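PDB 3HTN: putative DNA binding protein from Bacteroides thetaiotaomicron VPI-5482, which binds metal ions through a PCC domain and may bind DNA, though its cellular role is not established. Local coordinates for residues 18-23 with 33-38; 56-61 with 65-70; 91-96 with 132-137. All coordinates share one frame; numbering follows the deposited sequence. Where two conformers were deposited one is given.

Contacts 1 and 3 are buried, whereas contact 2 lies at the surface, on a hairpin at one margin of the large antiparallel sheet. All three reach that sheet, and contacts 1 and 3 meet directly where N33 and C36 of the helix pack on V92 and L94. The chemistry follows the place. In contact 1 a helix meets a strand through aromatic and aliphatic carbon alone; contact 2 is a ladder of backbone bonds with a salt bridge on top; contact 3 sets an arginine against a tyrosine and a nickel-binding histidine. Contacts 2 and 3 both touch the third subunit, and their centres are about 18 Å apart.

Contact 1: residues 18-23 with 33-38; sequences YIVSIN and NAFCKE
F35 carries the whole helix side of this contact, setting its ring against Y18 with an edge and against V20 with a face, two residues whose side chains leave the same side of strand 17-22. With CG anti to the backbone N (chi1 -179°), the F35 ring stands out from the helix and drives its CZ corner at the tyrosine. That corner comes over the root of the Y18 ring, with F35 CZ 3.5 Å from Y18 CG and 3.6 Å from Y18 CB. The ring planes are 77° apart and the centroids 5.2 Å, a T-shaped pair in which F35 gives the edge and Y18 the face. V20 uses a different surface of the phenylalanine: its CG2 methyl sits over the middle of one face, 3.8 Å from the F35 ring centroid and 12° off the normal, a CH-pi contact. One ring is thus gripped at its edge and on a face by neighbours of a single strand, without a hydrogen bond between the segments. Further along, C36 packs on V92, and E38 OE1 bonds to Y9 OH. Y9 and Y11 of strand 9-14 add edge-to-face pairs to F35, and I41 packs against the side chains of Y18 and F35. Helix 28-39 packs against strand 17-22, which runs between strands 9-14 and 120-127, and also touches strand 91-101.

Contact 2: residues 56-61 with 65-70; sequences TLRFFN and KAYDDK. With SO4 (sulfate ion), chain E.
R58 and D69 lie side by side on the hairpin and close a bidentate salt bridge. The guanidinium offers NE and NH2 along one edge, and each carboxylate oxygen answers with its syn lone pair: R58 NE to D69 OD1 is 2.7 Å, and R58 NH2 to D69 OD2 is 3.0 Å and almost straight. The two flat groups are only 11° from coplanar. A bend at chi3 (-69°) in R58 lays the guanidinium alongside the aspartate. Y67 comes over one face of it, with Y67 CD2 3.6 Å from R58 NE, but the planes are 53° apart. A lysine in place of R58 has neither the second nitrogen nor the flat surface, and would probably leave one oxygen of D69 without its mate and Y67 without its support.

R58 NH1 bonds to a pentaethylene glycol, probably from the crystallisation liquor, and the R58 side chain lies about 4 Å, nearest atoms, from that of the iron-binding H111, so the bridge borders the metal-site region. In the backbone ladder behind, L57 with K70 and F59 with D68 are hydrogen-bonded pairs; R58 with D69 and F60 with Y67 are the non-hydrogen-bonded pairs between and beyond. K70 NZ bonds to O4 of a sulfate, probably from the same liquor, which R102 also holds.

On the face with L57, F59 and K70, Y105 of the third subunit packs, and D68 OD1 bonds to its hydroxyl. The hairpin forms one margin of the large sheet: strand 54-60 pairs with strand 107-117, and strand 67-72 is outermost.

Contact 3: residues 91-96 with 132-137; sequences QVYLHL and ISRTYN. With SO4 (sulfate ion), chain G.
The guanidinium of R134 has the Y93 ring over one of its faces, the nearest part being the CD1-CE1 side of the tyrosine. R134 NE lies 3.4 Å from Y93 CD1 and 3.5 Å from Y93 CE1, with the planes turned 45° apart, so the two groups meet obliquely. H95 is turned more sharply, its imidazole plane 85° from the guanidinium, and touches through its base: H95 CB is 3.8 Å from R134 NH2. At the edge of the Y93 ring, in its plane, sits a water that bridges the segments, 2.8 Å from Y93 O and 3.1 Å from R134 NH2.

R134 gets this far because its chain is extended from CG to NE (chi2 and chi3 both -170°), crossing Y93 at about a right angle. Its NH1 forms a salt bridge with E122 OE2 of the third subunit, and the other oxygen of that E122 takes a bond from H95 ND1, so one carboxylate of a neighbouring chain ties arginine and histidine together. S133 OG bonds at 2.7 Å to O4 of a sulfate, probably from the crystallisation liquor, also bound by E90 N, S87 OG and R131 NH2.

With ND1 engaged, H95 presents NE2 to nickel, which H97 NE2 also binds. This is a histidine metal site at a subunit boundary: E122 of the third subunit, bonded to H95 ND1, is in the second shell, and R134 of this chain holds that carboxylate. The same two histidines, with H111, are known to bind iron.

Contact 1: residues 18-23 with 33-38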
# COMPACT_ATOMS: atom_id res chain seq x y z
N TYR A 18 -13.01 9.99 -1.26
CA TYR A 18 -13.00 10.71 -2.50
C TYR A 18 -12.03 10.02 -3.44
O TYR A 18 -10.94 9.65 -3.04
CB TYR A 18 -12.52 12.14 -2.32
CG TYR A 18 -13.36 12.99 -1.41
CD1 TYR A 18 -14.38 13.76 -1.91
CD2 TYR A 18 -13.07 13.09 -0.04
CE1 TYR A 18 -15.14 14.57 -1.08
CE2 TYR A 18 -13.81 13.90 0.78
CZ TYR A 18 -14.84 14.64 0.26
OH TYR A 18 -15.59 15.44 1.10
N ILE A 19 -12.44 9.85 -4.68
CA ILE A 19 -11.56 9.36 -5.71
C ILE A 19 -11.05 10.63 -6.38
O ILE A 19 -11.84 11.39 -6.93
CB ILE A 19 -12.28 8.46 -6.74
CG1 ILE A 19 -13.01 7.32 -6.03
CG2 ILE A 19 -11.32 7.94 -7.77
CD1 ILE A 19 -12.26 6.63 -4.93
N VAL A 20 -9.73 10.83 -6.32
CA VAL A 20 -9.12 12.05 -6.85
C VAL A 20 -8.26 11.71 -8.05
O VAL A 20 -7.39 10.85 -7.96
CB VAL A 20 -8.30 12.75 -5.79
CG1 VAL A 20 -7.69 14.04 -6.32
CG2 VAL A 20 -9.17 13.00 -4.56
N SER A 21 -8.56 12.37 -9.17
CA SER A 21 -7.81 12.26 -10.40
C SER A 21 -7.04 13.55 -10.60
O SER A 21 -7.62 14.58 -10.91
CB SER A 21 -8.74 11.95 -11.56
OG SER A 21 -7.99 11.79 -12.73
N ILE A 22 -5.73 13.49 -10.39
CA ILE A 22 -4.92 14.69 -10.47
C ILE A 22 -4.68 15.01 -11.95
O ILE A 22 -4.59 14.10 -12.79
CB ILE A 22 -3.60 14.50 -9.67
CG1 ILE A 22 -3.94 14.26 -8.17
CG2 ILE A 22 -2.70 15.70 -9.85
CD1 ILE A 22 -2.78 14.20 -7.25
N ASN A 23 -4.65 16.31 -12.28
CA ASN A 23 -4.41 16.74 -13.65
C ASN A 23 -3.01 16.36 -14.08
O ASN A 23 -2.08 16.35 -13.28
CB ASN A 23 -4.56 18.27 -13.80
CG ASN A 23 -5.98 18.75 -13.62
OD1 ASN A 23 -6.90 17.97 -13.46
ND2 ASN A 23 -6.15 20.08 -13.59
N ASN A 33 -2.55 18.39 -1.17
CA ASN A 33 -2.70 19.37 -0.09
C ASN A 33 -3.90 20.26 -0.37
O ASN A 33 -4.79 20.40 0.48
CB ASN A 33 -1.44 20.24 0.07
CG ASN A 33 -0.38 19.59 0.94
OD1 ASN A 33 -0.51 19.54 2.16
ND2 ASN A 33 0.68 19.11 0.31
N ALA A 34 -3.95 20.79 -1.59
CA ALA A 34 -5.03 21.69 -2.00
C ALA A 34 -6.40 21.02 -1.93
O ALA A 34 -7.39 21.64 -1.50
CB ALA A 34 -4.76 22.19 -3.42
N PHE A 35 -6.46 19.74 -2.31
CA PHE A 35 -7.69 18.98 -2.22
C PHE A 35 -8.19 18.87 -0.78
O PHE A 35 -9.34 19.12 -0.50
CB PHE A 35 -7.49 17.58 -2.78
CG PHE A 35 -8.73 16.78 -2.71
CD1 PHE A 35 -9.72 17.01 -3.61
CD2 PHE A 35 -8.94 15.88 -1.68
CE1 PHE A 35 -10.91 16.33 -3.53
CE2 PHE A 35 -10.12 15.22 -1.58
CZ PHE A 35 -11.10 15.43 -2.51
N CYS A 36 -7.30 18.45 0.11
CA CYS A 36 -7.65 18.29 1.51
C CYS A 36 -8.07 19.61 2.13
O CYS A 36 -8.99 19.66 2.94
CB CYS A 36 -6.48 17.70 2.30
SG CYS A 36 -6.07 16.01 1.84
N LYS A 37 -7.37 20.68 1.75
CA LYS A 37 -7.73 22.01 2.23
C LYS A 37 -9.13 22.38 1.73
O LYS A 37 -9.98 22.82 2.51
CB LYS A 37 -6.69 23.03 1.77
CG LYS A 37 -7.00 24.45 2.25
CD LYS A 37 -5.88 25.43 1.95
CE LYS A 37 -6.33 26.86 2.28
NZ LYS A 37 -5.22 27.84 2.07
N GLU A 38 -9.37 22.20 0.43
CA GLU A 38 -10.68 22.52 -0.16
C GLU A 38 -11.82 21.78 0.55
O GLU A 38 -12.89 22.36 0.80
CB GLU A 38 -10.72 22.16 -1.65
CG GLU A 38 -12.09 22.44 -2.29
CD GLU A 38 -12.27 21.95 -3.74
OE1 GLU A 38 -11.33 21.42 -4.37
OE2 GLU A 38 -13.41 22.14 -4.26

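Contact 2: residues 56-61 with 65-70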
# COMPACT_ATOMS: atom_id res chain seq x y z
N THR A 56 10.88 13.84 -6.07
CA THR A 56 11.83 14.24 -5.04
C THR A 56 11.51 13.45 -3.77
O THR A 56 10.38 13.52 -3.26
CB THR A 56 11.81 15.73 -4.74
OG1 THR A 56 12.02 16.45 -5.96
CG2 THR A 56 12.93 16.09 -3.74
N LEU A 57 12.52 12.75 -3.27
CA LEU A 57 12.47 12.01 -2.01
C LEU A 57 13.40 12.63 -1.01
O LEU A 57 14.40 13.24 -1.40
CB LEU A 57 12.87 10.56 -2.22
CG LEU A 57 12.08 9.76 -3.26
CD1 LEU A 57 12.71 8.37 -3.45
CD2 LEU A 57 10.57 9.69 -2.90
N ARG A 58 13.09 12.48 0.28
CA ARG A 58 13.96 12.92 1.36
C ARG A 58 14.44 11.75 2.18
O ARG A 58 13.62 10.91 2.58
CB ARG A 58 13.24 13.88 2.29
CG ARG A 58 14.09 14.33 3.47
CD ARG A 58 13.53 15.51 4.18
NE ARG A 58 13.61 16.71 3.36
CZ ARG A 58 13.10 17.90 3.68
NH1 ARG A 58 12.37 18.07 4.75
NH2 ARG A 58 13.26 18.92 2.87
N PHE A 59 15.73 11.73 2.48
CA PHE A 59 16.29 10.76 3.43
C PHE A 59 16.87 11.55 4.61
O PHE A 59 17.75 12.35 4.47
CB PHE A 59 17.35 9.85 2.82
CG PHE A 59 17.65 8.65 3.66
CD1 PHE A 59 16.85 7.53 3.56
CD2 PHE A 59 18.71 8.65 4.55
CE1 PHE A 59 17.11 6.40 4.34
CE2 PHE A 59 18.94 7.52 5.33
CZ PHE A 59 18.13 6.43 5.21
N PHE A 60 16.31 11.28 5.79
CA PHE A 60 16.71 11.93 7.04
C PHE A 60 17.64 11.03 7.84
O PHE A 60 17.33 9.87 8.04
CB PHE A 60 15.46 12.25 7.81
CG PHE A 60 15.69 12.82 9.15
CD1 PHE A 60 16.17 14.08 9.31
CD2 PHE A 60 15.41 12.06 10.28
CE1 PHE A 60 16.38 14.62 10.59
CE2 PHE A 60 15.59 12.60 11.55
CZ PHE A 60 16.08 13.88 11.69
N ASN A 61 18.78 11.58 8.28
CA ASN A 61 19.73 10.86 9.08
C ASN A 61 19.47 11.23 10.53
O ASN A 61 19.80 12.34 10.94
CB ASN A 61 21.14 11.26 8.66
CG ASN A 61 22.21 10.48 9.39
OD1 ASN A 61 22.05 10.12 10.57
ND2 ASN A 61 23.33 10.26 8.70
N LYS A 65 21.25 14.46 12.07
CA LYS A 65 20.22 15.41 11.70
C LYS A 65 20.48 16.06 10.34
O LYS A 65 19.92 17.09 10.07
CB LYS A 65 20.02 16.49 12.78
CG LYS A 65 19.96 15.95 14.22
CD LYS A 65 18.88 14.89 14.40
CE LYS A 65 18.77 14.43 15.86
NZ LYS A 65 20.04 13.89 16.40
N ALA A 66 21.37 15.48 9.52
CA ALA A 66 21.48 15.83 8.12
C ALA A 66 20.28 15.23 7.38
O ALA A 66 19.69 14.24 7.84
CB ALA A 66 22.77 15.29 7.52
N TYR A 67 19.91 15.84 6.27
CA TYR A 67 18.89 15.28 5.42
C TYR A 67 19.26 15.55 3.99
O TYR A 67 19.94 16.52 3.70
CB TYR A 67 17.50 15.83 5.73
CG TYR A 67 17.33 17.30 5.55
CD1 TYR A 67 17.68 18.18 6.55
CD2 TYR A 67 16.87 17.83 4.35
CE1 TYR A 67 17.54 19.57 6.38
CE2 TYR A 67 16.71 19.20 4.18
CZ TYR A 67 17.05 20.06 5.20
OH TYR A 67 16.90 21.43 5.03
N ASP A 68 18.85 14.68 3.09
CA ASP A 68 19.08 14.96 1.69
C ASP A 68 17.84 14.73 0.90
O ASP A 68 17.05 13.82 1.17
CB ASP A 68 20.23 14.19 1.12
CG ASP A 68 19.94 12.77 0.91
OD1 ASP A 68 19.67 12.34 -0.26
OD2 ASP A 68 19.97 12.06 1.93
N ASP A 69 17.70 15.59 -0.10
CA ASP A 69 16.58 15.57 -1.00
C ASP A 69 17.09 15.21 -2.38
O ASP A 69 17.87 15.96 -2.98
CB ASP A 69 15.93 16.95 -1.02
CG ASP A 69 15.30 17.34 0.31
OD1 ASP A 69 15.23 16.51 1.22
OD2 ASP A 69 14.85 18.52 0.38
N LYS A 70 16.65 14.06 -2.88
CA LYS A 70 17.10 13.61 -4.19
C LYS A 70 15.97 13.70 -5.21
O LYS A 70 14.88 13.15 -4.99
CB LYS A 70 17.65 12.19 -4.15
CG LYS A 70 18.36 11.81 -5.47
CD LYS A 70 19.21 10.58 -5.33
CE LYS A 70 19.91 10.27 -6.64
NZ LYS A 70 20.90 9.18 -6.49
S SO4 E . 20.67 7.33 -9.68
O1 SO4 E . 19.82 8.17 -10.47
O2 SO4 E . 21.49 6.40 -10.46
O3 SO4 E . 19.86 6.55 -8.72
O4 SO4 E . 21.60 8.22 -8.92

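Contact 3: residues 91-96 with 132-137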
# COMPACT_ATOMS: atom_id res chain seq x y z
N GLN A 91 -2.79 24.20 9.43
CA GLN A 91 -2.75 23.85 8.03
C GLN A 91 -2.86 22.34 7.90
O GLN A 91 -2.62 21.61 8.87
CB GLN A 91 -1.44 24.34 7.40
CG GLN A 91 -1.23 25.87 7.49
N VAL A 92 -3.27 21.89 6.72
CA VAL A 92 -3.24 20.48 6.39
C VAL A 92 -1.79 20.01 6.51
O VAL A 92 -0.87 20.71 6.08
CB VAL A 92 -3.78 20.21 4.95
CG1 VAL A 92 -3.45 18.78 4.48
CG2 VAL A 92 -5.28 20.47 4.88
N TYR A 93 -1.59 18.81 7.08
CA TYR A 93 -0.27 18.19 7.15
C TYR A 93 -0.37 16.83 6.49
O TYR A 93 -1.15 15.99 6.93
CB TYR A 93 0.18 18.04 8.59
CG TYR A 93 1.62 17.60 8.67
CD1 TYR A 93 1.97 16.27 8.72
CD2 TYR A 93 2.64 18.53 8.70
CE1 TYR A 93 3.28 15.87 8.80
CE2 TYR A 93 3.98 18.14 8.77
CZ TYR A 93 4.29 16.80 8.82
OH TYR A 93 5.61 16.39 8.89
N LEU A 94 0.36 16.64 5.40
CA LEU A 94 0.42 15.37 4.71
C LEU A 94 1.74 14.69 5.01
O LEU A 94 2.78 15.32 4.98
CB LEU A 94 0.31 15.56 3.21
CG LEU A 94 -0.96 16.19 2.70
CD1 LEU A 94 -0.97 16.15 1.17
CD2 LEU A 94 -2.14 15.48 3.28
N HIS A 95 1.70 13.39 5.30
CA HIS A 95 2.88 12.56 5.44
C HIS A 95 2.72 11.43 4.45
O HIS A 95 1.88 10.57 4.65
CB HIS A 95 3.01 12.07 6.88
CG HIS A 95 4.28 11.34 7.16
ND1 HIS A 95 4.41 10.49 8.23
CD2 HIS A 95 5.45 11.28 6.47
CE1 HIS A 95 5.63 9.97 8.21
NE2 HIS A 95 6.29 10.45 7.17
N LEU A 96 3.50 11.49 3.38
CA LEU A 96 3.35 10.60 2.24
C LEU A 96 4.66 9.93 1.95
O LEU A 96 5.70 10.58 1.88
CB LEU A 96 2.93 11.41 1.00
CG LEU A 96 1.69 12.30 1.13
CD1 LEU A 96 1.43 13.06 -0.18
CD2 LEU A 96 0.47 11.48 1.58
N ILE A 132 -6.68 15.16 14.11
CA ILE A 132 -5.43 14.49 14.54
C ILE A 132 -4.35 15.51 14.27
O ILE A 132 -4.18 15.96 13.13
CB ILE A 132 -5.09 13.19 13.79
CG1 ILE A 132 -6.19 12.15 13.97
CG2 ILE A 132 -3.76 12.63 14.32
CD1 ILE A 132 -5.93 10.85 13.20
N SER A 133 -3.64 15.92 15.31
CA SER A 133 -2.59 16.93 15.21
C SER A 133 -1.24 16.27 15.37
O SER A 133 -1.10 15.04 15.39
CB SER A 133 -2.80 18.03 16.26
OG SER A 133 -1.91 19.14 16.09
N ARG A 134 -0.22 17.13 15.42
CA ARG A 134 1.14 16.71 15.54
C ARG A 134 1.93 17.69 16.34
O ARG A 134 1.60 18.87 16.40
CB ARG A 134 1.77 16.63 14.18
CG ARG A 134 1.30 15.43 13.44
CD ARG A 134 2.09 15.27 12.26
NE ARG A 134 1.54 14.27 11.38
CZ ARG A 134 1.99 13.03 11.24
NH1 ARG A 134 2.96 12.59 11.97
NH2 ARG A 134 1.43 12.24 10.34
N THR A 135 3.02 17.20 16.91
CA THR A 135 3.92 18.03 17.68
C THR A 135 5.33 17.71 17.26
O THR A 135 5.72 16.53 17.19
CB THR A 135 3.76 17.74 19.17
OG1 THR A 135 2.46 18.16 19.55
CG2 THR A 135 4.82 18.47 20.03
N TYR A 136 6.10 18.75 16.96
CA TYR A 136 7.50 18.58 16.60
C TYR A 136 8.27 18.17 17.85
O TYR A 136 8.22 18.85 18.87
CB TYR A 136 8.06 19.87 16.00
CG TYR A 136 9.52 19.85 15.61
CD1 TYR A 136 9.93 19.34 14.39
CD2 TYR A 136 10.47 20.34 16.45
CE1 TYR A 136 11.28 19.32 14.04
CE2 TYR A 136 11.81 20.35 16.10
CZ TYR A 136 12.20 19.83 14.88
OH TYR A 136 13.53 19.84 14.53
N ASN A 137 8.94 17.04 17.76
CA ASN A 137 9.80 16.52 18.81
C ASN A 137 11.20 17.06 18.52
O ASN A 137 11.84 16.61 17.58
CB ASN A 137 9.77 15.01 18.81
CG ASN A 137 10.65 14.42 19.87
OD1 ASN A 137 11.68 14.97 20.20
ND2 ASN A 137 10.22 13.31 20.45
S SO4 G . -3.13 22.36 14.50
O1 SO4 G . -1.83 22.74 15.11
O2 SO4 G . -3.21 22.95 13.13
O3 SO4 G . -4.24 22.90 15.28
O4 SO4 G . -3.34 20.92 14.57
O HOH W 1 -0.34 13.59 8.19